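Local coordinates for protein jasmonate-induced oxygenase 2 (Arabidopsis thaliana, PDB 6LSV) that oxidises the plant hormone jasmonate to 12-hydroxyjasmonate with iron(II), molecular oxygen and 2-oxoglutarate, in jasmonate-mediated defence signalling, at residues 9-14 / 134-138; 42-46 / 254-258; 65-69 / 182-186. All coordinates share one frame; numbering follows the deposited sequence.

The three contacts each join an early part of the chain to a segment more than a hundred residues later. Contact 1 comes close to the active site from the side of strand 137-144: the side chain of Ser136 is about 3 Å from that of Tyr212, which binds 2-oxoglutarate, and the side chain of Asp134 about 7 Å from bound jasmonate. Contact 2 lies about 25 Å from it, centre to centre; the side chain of Val256 is about 8 Å from bound 2-oxoglutarate and about 12 Å from the iron. Contact 3, away from these sites, is centred about 38 Å from contact 1 but touches contact 2, where Pro46 CB is 3.7 Å from Arg67 NH2.

Contact 1: 9-14 / 134-138; sequences RVQSLA and DWSDY
Asp137, the first residue of strand 137-144, holds the N-terminal end of helix 10-15 by its carboxylate, which spans the first two backbone N-H groups of that helix. Asp137 OD1 accepts from Val10 N at 2.8 Å through its syn lone pair, with an N-H...O angle of 140°. Asp137 OD2 takes Gln11 N at 3.0 Å, also on its syn side but 22° out of the carboxylate plane. Two oxygens gripping consecutive amides fix the rotation of the carboxylate, and the positive end of the helix dipole would be expected to stabilise its negative charge; Ser123 OG gives OD1 a further bond. Arg9, at the N-cap position, turns its guanidinium to Glu109 instead.

Beside this polar end, Val10 lies over the indole of Trp135. With Val10 CG1 anti to the backbone N (chi1 -171°), that methyl sits over the centre of the five-membered ring, 3.4 Å from its centroid, in a CH-pi contact. The other branch, Val10 CG2, lies against the backbone, 3.3 Å from Ser136 O. One helical turn on, Leu13 CB reaches Trp135 CH2 at 3.6 Å, and Leu13 CD1 is near CZ3 of the six-membered ring. Trp135 stands at the centre of an inverse gamma turn, and its NE1 is bonded to Lys214 O.

Helix 10-15 thus lies against the beginning of strand 137-144, which runs in the main sheet between strands 120-122 and 204-212; Asp137 pairs there by its backbone with Tyr211, while Gln11 bonds to Lys108 and Met103 in the loop after helix 87-102.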
loop_
_atom_site.group_PDB
_atom_site.type_symbol
_atom_site.label_atom_id
_atom_site.label_comp_id
_atom_site.label_asym_id
_atom_site.label_seq_id
_atom_site.Cartn_x
_atom_site.Cartn_y
_atom_site.Cartn_z
ATOM N N ARG A 9 9.900 -10.881 -15.358
ATOM C CA ARG A 9 10.393 -9.976 -14.326
ATOM C C ARG A 9 10.781 -8.651 -14.967
ATOM O O ARG A 9 11.668 -8.608 -15.826
ATOM C CB ARG A 9 11.577 -10.591 -13.589
ATOM C CG ARG A 9 11.289 -11.967 -13.019
ATOM C CD ARG A 9 10.109 -11.942 -12.063
ATOM N NE ARG A 9 9.840 -13.269 -11.518
ATOM C CZ ARG A 9 8.865 -13.546 -10.658
ATOM N NH1 ARG A 9 8.054 -12.585 -10.238
ATOM N NH2 ARG A 9 8.697 -14.787 -10.222
ATOM N N VAL A 10 10.115 -7.569 -14.552
ATOM C CA VAL A 10 10.344 -6.261 -15.161
ATOM C C VAL A 10 11.815 -5.876 -15.093
ATOM O O VAL A 10 12.326 -5.175 -15.977
ATOM C CB VAL A 10 9.441 -5.204 -14.491
ATOM C CG1 VAL A 10 9.499 -3.895 -15.248
ATOM C CG2 VAL A 10 8.010 -5.707 -14.424
ATOM N N GLN A 11 12.526 -6.344 -14.065
ATOM C CA GLN A 11 13.962 -6.099 -13.993
ATOM C C GLN A 11 14.687 -6.704 -15.190
ATOM O O GLN A 11 15.664 -6.128 -15.686
ATOM C CB GLN A 11 14.526 -6.657 -12.688
ATOM C CG GLN A 11 15.969 -6.274 -12.444
ATOM C CD GLN A 11 16.611 -7.081 -11.337
ATOM O OE1 GLN A 11 15.964 -7.921 -10.707
ATOM N NE2 GLN A 11 17.892 -6.833 -11.094
ATOM N N SER A 12 14.227 -7.865 -15.667
ATOM C CA SER A 12 14.854 -8.488 -16.829
ATOM C C SER A 12 14.710 -7.612 -18.063
ATOM O O SER A 12 15.627 -7.532 -18.889
ATOM C CB SER A 12 14.246 -9.866 -17.093
ATOM O OG SER A 12 14.330 -10.701 -15.954
ATOM N N LEU A 13 13.560 -6.954 -18.208
ATOM C CA LEU A 13 13.352 -6.073 -19.352
ATOM C C LEU A 13 14.258 -4.850 -19.271
ATOM O O LEU A 13 14.900 -4.474 -20.258
ATOM C CB LEU A 13 11.880 -5.663 -19.434
ATOM C CG LEU A 13 10.875 -6.808 -19.282
ATOM C CD1 LEU A 13 9.462 -6.279 -19.080
ATOM C CD2 LEU A 13 10.937 -7.723 -20.493
ATOM N N ALA A 14 14.337 -4.228 -18.094
ATOM C CA ALA A 14 15.189 -3.053 -17.941
ATOM C C ALA A 14 16.665 -3.402 -18.078
ATOM O O ALA A 14 17.470 -2.538 -18.441
ATOM C CB ALA A 14 14.925 -2.384 -16.591
ATOM N N ASP A 134 2.088 -3.733 -15.138
ATOM C CA ASP A 134 2.740 -2.565 -14.572
ATOM C C ASP A 134 4.254 -2.740 -14.585
ATOM O O ASP A 134 4.772 -3.861 -14.547
ATOM C CB ASP A 134 2.248 -2.310 -13.147
ATOM C CG ASP A 134 0.803 -1.849 -13.106
ATOM O OD1 ASP A 134 0.290 -1.397 -14.153
ATOM O OD2 ASP A 134 0.179 -1.943 -12.028
ATOM N N TRP A 135 4.962 -1.613 -14.641
ATOM C CA TRP A 135 6.421 -1.621 -14.735
ATOM C C TRP A 135 7.031 -1.681 -13.334
ATOM O O TRP A 135 7.667 -0.743 -12.851
ATOM C CB TRP A 135 6.914 -0.400 -15.500
ATOM C CG TRP A 135 8.316 -0.561 -16.017
ATOM C CD1 TRP A 135 9.458 -0.057 -15.466
ATOM C CD2 TRP A 135 8.720 -1.285 -17.184
ATOM N NE1 TRP A 135 10.548 -0.420 -16.221
ATOM C CE2 TRP A 135 10.121 -1.176 -17.280
ATOM C CE3 TRP A 135 8.032 -2.018 -18.156
ATOM C CZ2 TRP A 135 10.848 -1.769 -18.311
ATOM C CZ3 TRP A 135 8.754 -2.607 -19.179
ATOM C CH2 TRP A 135 10.146 -2.477 -19.250
ATOM N N SER A 136 6.830 -2.824 -12.683
ATOM C CA SER A 136 7.388 -2.999 -11.351
ATOM C C SER A 136 7.449 -4.476 -11.003
ATOM O O SER A 136 6.623 -5.275 -11.457
ATOM C CB SER A 136 6.568 -2.262 -10.285
ATOM O OG SER A 136 5.179 -2.436 -10.496
ATOM N N ASP A 137 8.447 -4.819 -10.197
ATOM C CA ASP A 137 8.503 -6.064 -9.452
ATOM C C ASP A 137 8.236 -5.749 -7.987
ATOM O O ASP A 137 8.338 -4.598 -7.555
ATOM C CB ASP A 137 9.865 -6.749 -9.611
ATOM C CG ASP A 137 10.200 -7.056 -11.060
ATOM O OD1 ASP A 137 9.271 -7.339 -11.844
ATOM O OD2 ASP A 137 11.396 -7.006 -11.416
ATOM N N TYR A 138 7.890 -6.774 -7.216
ATOM C CA TYR A 138 7.560 -6.538 -5.820
ATOM C C TYR A 138 7.828 -7.795 -5.008
ATOM O O TYR A 138 7.995 -8.891 -5.549
ATOM C CB TYR A 138 6.100 -6.091 -5.660
ATOM C CG TYR A 138 5.096 -7.174 -5.984
ATOM C CD1 TYR A 138 4.640 -8.040 -4.999
ATOM C CD2 TYR A 138 4.604 -7.329 -7.276
ATOM C CE1 TYR A 138 3.727 -9.032 -5.290
ATOM C CE2 TYR A 138 3.688 -8.319 -7.578
ATOM C CZ TYR A 138 3.253 -9.170 -6.580
ATOM O OH TYR A 138 2.342 -10.166 -6.865
#

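Contact 2: 42-46 / 254-258; sequences ATNIP and ITVKP
Thr43 and Val256 form a single beta bridge, with CA atoms 5.5 Å apart: Thr43 N donates to Thr255 O at 2.8 Å, and Lys257 N donates back to Thr43 O at 3.1 Å. This is the bonding pattern of a parallel bridge, yet the two segments run 82° apart end to end, which is consistent with the pairing stopping after one residue. Beyond it, a water continues the link, accepting from Ile45 N at 3.0 Å and donating to Lys257 O.

Thr255 O also receives a weak bond from Thr43 OG1, whose side chain meets the CG2 methyl of Ile254 at about a right angle. Lys257 runs alongside Asn44, both side chains pointing the same way. The lysine chain is extended as far as CD and then bent at chi3, which brings CE near Ala42 O and sets NZ 2.6 Å from Asn44 OD1; this donor stands above the amide plane, 35° out of it. Nearer the backbone, Ala42 CB packs on Lys257 CB at 3.6 Å.

Toward the interior, Ile45 crosses Val256 at about a right angle, its CG1 touching Val256 CG1 at 3.7 Å. Ile45 also packs on Phe77 and Gln79, and Val256 on Leu245 and Val247, so this apolar pair links strand 77-81 of the main sheet to strand 245-248 of the three-stranded sheet.

The arrangement belongs to the double-stranded beta-helix fold of the 2-oxoglutarate oxygenases: the lead-in to strand 47-49, an edge of the main sheet, is joined to segment 254-258, which carries on from strand 253-255, an outer strand of the three-stranded sheet.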
loop_
_atom_site.group_PDB
_atom_site.type_symbol
_atom_site.label_atom_id
_atom_site.label_comp_id
_atom_site.label_asym_id
_atom_site.label_seq_id
_atom_site.Cartn_x
_atom_site.Cartn_y
_atom_site.Cartn_z
ATOM N N ALA A 42 6.749 18.029 -8.255
ATOM C CA ALA A 42 6.291 17.330 -7.060
ATOM C C ALA A 42 5.830 18.317 -5.992
ATOM O O ALA A 42 6.596 19.180 -5.564
ATOM C CB ALA A 42 7.389 16.437 -6.515
ATOM N N THR A 43 4.582 18.177 -5.552
ATOM C CA THR A 43 3.989 19.119 -4.617
ATOM C C THR A 43 4.181 18.659 -3.177
ATOM O O THR A 43 4.266 17.462 -2.890
ATOM C CB THR A 43 2.500 19.298 -4.906
ATOM O OG1 THR A 43 1.793 18.130 -4.473
ATOM C CG2 THR A 43 2.266 19.506 -6.400
ATOM N N ASN A 44 4.243 19.631 -2.268
ATOM C CA ASN A 44 4.456 19.353 -0.854
ATOM C C ASN A 44 3.168 18.895 -0.183
ATOM O O ASN A 44 2.083 19.412 -0.463
ATOM C CB ASN A 44 4.986 20.592 -0.133
ATOM C CG ASN A 44 6.153 21.229 -0.845
ATOM O OD1 ASN A 44 7.308 20.870 -0.624
ATOM N ND2 ASN A 44 5.860 22.192 -1.700
ATOM N N ILE A 45 3.301 17.932 0.717
ATOM C CA ILE A 45 2.198 17.424 1.527
ATOM C C ILE A 45 2.393 17.945 2.946
ATOM O O ILE A 45 3.442 17.685 3.551
ATOM C CB ILE A 45 2.138 15.888 1.508
ATOM C CG1 ILE A 45 2.186 15.366 0.068
ATOM C CG2 ILE A 45 0.891 15.394 2.230
ATOM C CD1 ILE A 45 1.209 16.042 -0.871
ATOM N N PRO A 46 1.434 18.679 3.509
ATOM C CA PRO A 46 1.620 19.221 4.861
ATOM C C PRO A 46 1.851 18.109 5.873
ATOM O O PRO A 46 1.175 17.077 5.859
ATOM C CB PRO A 46 0.309 19.971 5.129
ATOM C CG PRO A 46 -0.265 20.246 3.767
ATOM C CD PRO A 46 0.143 19.077 2.920
ATOM N N ILE A 254 -1.553 14.092 -8.845
ATOM C CA ILE A 254 -0.620 14.997 -8.184
ATOM C C ILE A 254 0.575 14.191 -7.696
ATOM O O ILE A 254 0.410 13.212 -6.962
ATOM C CB ILE A 254 -1.296 15.736 -7.015
ATOM C CG1 ILE A 254 -2.537 16.478 -7.512
ATOM C CG2 ILE A 254 -0.328 16.693 -6.354
ATOM C CD1 ILE A 254 -3.605 16.656 -6.459
ATOM N N THR A 255 1.773 14.608 -8.098
ATOM C CA THR A 255 2.992 13.921 -7.696
ATOM C C THR A 255 3.427 14.387 -6.312
ATOM O O THR A 255 3.494 15.590 -6.043
ATOM C CB THR A 255 4.106 14.169 -8.713
ATOM O OG1 THR A 255 3.620 13.888 -10.031
ATOM C CG2 THR A 255 5.305 13.286 -8.416
ATOM N N VAL A 256 3.736 13.430 -5.441
ATOM C CA VAL A 256 4.011 13.688 -4.032
ATOM C C VAL A 256 5.517 13.805 -3.835
ATOM O O VAL A 256 6.267 12.877 -4.158
ATOM C CB VAL A 256 3.429 12.577 -3.145
ATOM C CG1 VAL A 256 4.006 12.651 -1.741
ATOM C CG2 VAL A 256 1.912 12.664 -3.116
ATOM N N LYS A 257 5.959 14.939 -3.299
ATOM C CA LYS A 257 7.358 15.092 -2.909
ATOM C C LYS A 257 7.565 14.502 -1.520
ATOM O O LYS A 257 6.980 15.003 -0.554
ATOM C CB LYS A 257 7.776 16.556 -2.918
ATOM C CG LYS A 257 9.138 16.784 -2.278
ATOM C CD LYS A 257 9.665 18.198 -2.471
ATOM C CE LYS A 257 8.579 19.173 -2.870
ATOM N NZ LYS A 257 8.995 20.572 -2.560
ATOM N N PRO A 258 8.374 13.456 -1.371
ATOM C CA PRO A 258 8.535 12.843 -0.050
ATOM C C PRO A 258 9.331 13.741 0.883
ATOM O O PRO A 258 10.298 14.392 0.482
ATOM C CB PRO A 258 9.285 11.544 -0.356
ATOM C CG PRO A 258 10.090 11.885 -1.562
ATOM C CD PRO A 258 9.223 12.806 -2.385
HETATM O O HOH W 1 5.876 16.508 1.120
#

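Contact 3: 65-69 / 182-186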
loop_
_atom_site.group_PDB
_atom_site.type_symbol
_atom_site.label_atom_id
_atom_site.label_comp_id
_atom_site.label_asym_id
_atom_site.label_seq_id
_atom_site.Cartn_x
_atom_site.Cartn_y
_atom_site.Cartn_z
ATOM N N MET A 65 -5.380 18.135 14.975
ATOM C CA MET A 65 -6.478 17.179 14.978
ATOM C C MET A 65 -7.517 17.553 13.933
ATOM O O MET A 65 -8.088 16.679 13.271
ATOM C CB MET A 65 -7.107 17.105 16.368
ATOM C CG MET A 65 -7.445 15.699 16.804
ATOM S SD MET A 65 -5.979 14.759 17.249
ATOM C CE MET A 65 -6.746 13.314 17.982
ATOM N N ALA A 66 -7.752 18.853 13.749
ATOM C CA ALA A 66 -8.618 19.287 12.661
ATOM C C ALA A 66 -7.967 19.029 11.307
ATOM O O ALA A 66 -8.649 18.649 10.349
ATOM C CB ALA A 66 -8.968 20.764 12.824
ATOM N N ARG A 67 -6.648 19.214 11.211
ATOM C CA ARG A 67 -5.963 19.006 9.938
ATOM C C ARG A 67 -5.921 17.530 9.568
ATOM O O ARG A 67 -6.173 17.163 8.414
ATOM C CB ARG A 67 -4.548 19.580 9.992
ATOM C CG ARG A 67 -4.490 21.089 10.093
ATOM C CD ARG A 67 -3.115 21.529 10.559
ATOM N NE ARG A 67 -2.059 20.745 9.925
ATOM C CZ ARG A 67 -0.986 21.272 9.346
ATOM N NH1 ARG A 67 -0.827 22.588 9.324
ATOM N NH2 ARG A 67 -0.071 20.486 8.790
ATOM N N ILE A 68 -5.590 16.670 10.536
ATOM C CA ILE A 68 -5.581 15.230 10.292
ATOM C C ILE A 68 -6.953 14.765 9.819
ATOM O O ILE A 68 -7.080 14.046 8.820
ATOM C CB ILE A 68 -5.152 14.475 11.562
ATOM C CG1 ILE A 68 -3.717 14.827 11.957
ATOM C CG2 ILE A 68 -5.301 12.976 11.367
ATOM C CD1 ILE A 68 -3.303 14.189 13.261
ATOM N N SER A 69 -8.003 15.168 10.539
ATOM C CA SER A 69 -9.353 14.784 10.147
ATOM C C SER A 69 -9.749 15.430 8.828
ATOM O O SER A 69 -10.469 14.815 8.033
ATOM C CB SER A 69 -10.348 15.157 11.243
ATOM O OG SER A 69 -11.623 15.426 10.688
ATOM N N VAL A 182 -5.882 8.186 16.919
ATOM C CA VAL A 182 -6.218 9.505 16.392
ATOM C C VAL A 182 -7.365 9.402 15.392
ATOM O O VAL A 182 -8.278 10.237 15.388
ATOM C CB VAL A 182 -4.973 10.167 15.774
ATOM C CG1 VAL A 182 -5.341 11.488 15.107
ATOM C CG2 VAL A 182 -3.903 10.385 16.839
ATOM N N LEU A 183 -7.344 8.375 14.536
ATOM C CA LEU A 183 -8.418 8.195 13.563
ATOM C C LEU A 183 -9.761 7.996 14.255
ATOM O O LEU A 183 -10.776 8.566 13.834
ATOM C CB LEU A 183 -8.108 7.008 12.650
ATOM C CG LEU A 183 -6.918 7.157 11.701
ATOM C CD1 LEU A 183 -6.787 5.930 10.814
ATOM C CD2 LEU A 183 -7.059 8.412 10.860
ATOM N N SER A 184 -9.780 7.190 15.321
ATOM C CA SER A 184 -11.010 6.957 16.076
ATOM C C SER A 184 -11.508 8.240 16.727
ATOM O O SER A 184 -12.684 8.604 16.602
ATOM C CB SER A 184 -10.778 5.903 17.161
ATOM O OG SER A 184 -10.404 4.651 16.622
ATOM N N THR A 185 -10.629 8.917 17.470
ATOM C CA THR A 185 -11.018 10.117 18.198
ATOM C C THR A 185 -11.569 11.177 17.254
ATOM O O THR A 185 -12.581 11.822 17.554
ATOM C CB THR A 185 -9.811 10.645 18.966
ATOM O OG1 THR A 185 -9.535 9.774 20.067
ATOM C CG2 THR A 185 -10.065 12.047 19.475
ATOM N N ASN A 186 -10.933 11.355 16.094
ATOM C CA ASN A 186 -11.388 12.368 15.151
ATOM C C ASN A 186 -12.809 12.112 14.662
ATOM O O ASN A 186 -13.450 13.036 14.155
ATOM C CB ASN A 186 -10.422 12.452 13.968
ATOM C CG ASN A 186 -9.318 13.466 14.193
ATOM O OD1 ASN A 186 -9.580 14.607 14.568
ATOM N ND2 ASN A 186 -8.076 13.051 13.973
#
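Met65 reaches from helix 63-74 across to segment 182-186 of helix 161-186. Its CB lies 3.9 Å from Asn186 OD1, and the next atom, Met65 CG, rests beside the same amide. A bend at chi2 (74°) then turns the chain toward Val182 and Thr185: Met65 SD is 4.0 Å from Val182 CG1, and the CE methyl at the tip settles between Val182 CG1, at 3.7 Å, and Thr185 CG2, at 3.9 Å.

Val182 CG1 is shared, for Ile68 CD1 meets it at 3.9 Å, the two side chains crossing at about a right angle. Asn186 points between the helices, its amide carbon CG 3.6 Å from Ser69 CB. Its modelled OD1 lies close to Met65 O, another acceptor, so which end of the amide is oxygen is doubtful.

The short helical segments cross at -95°, nearly perpendicular, with axes 10.0 Å apart at their closest. Ile68 continues inward onto Ile48 of strand 47-49, the edge of the main sheet, while on the other helix Leu183 O is bonded to Tyr279 OH and Ser184 OG to Phe194 N of helix 193-197.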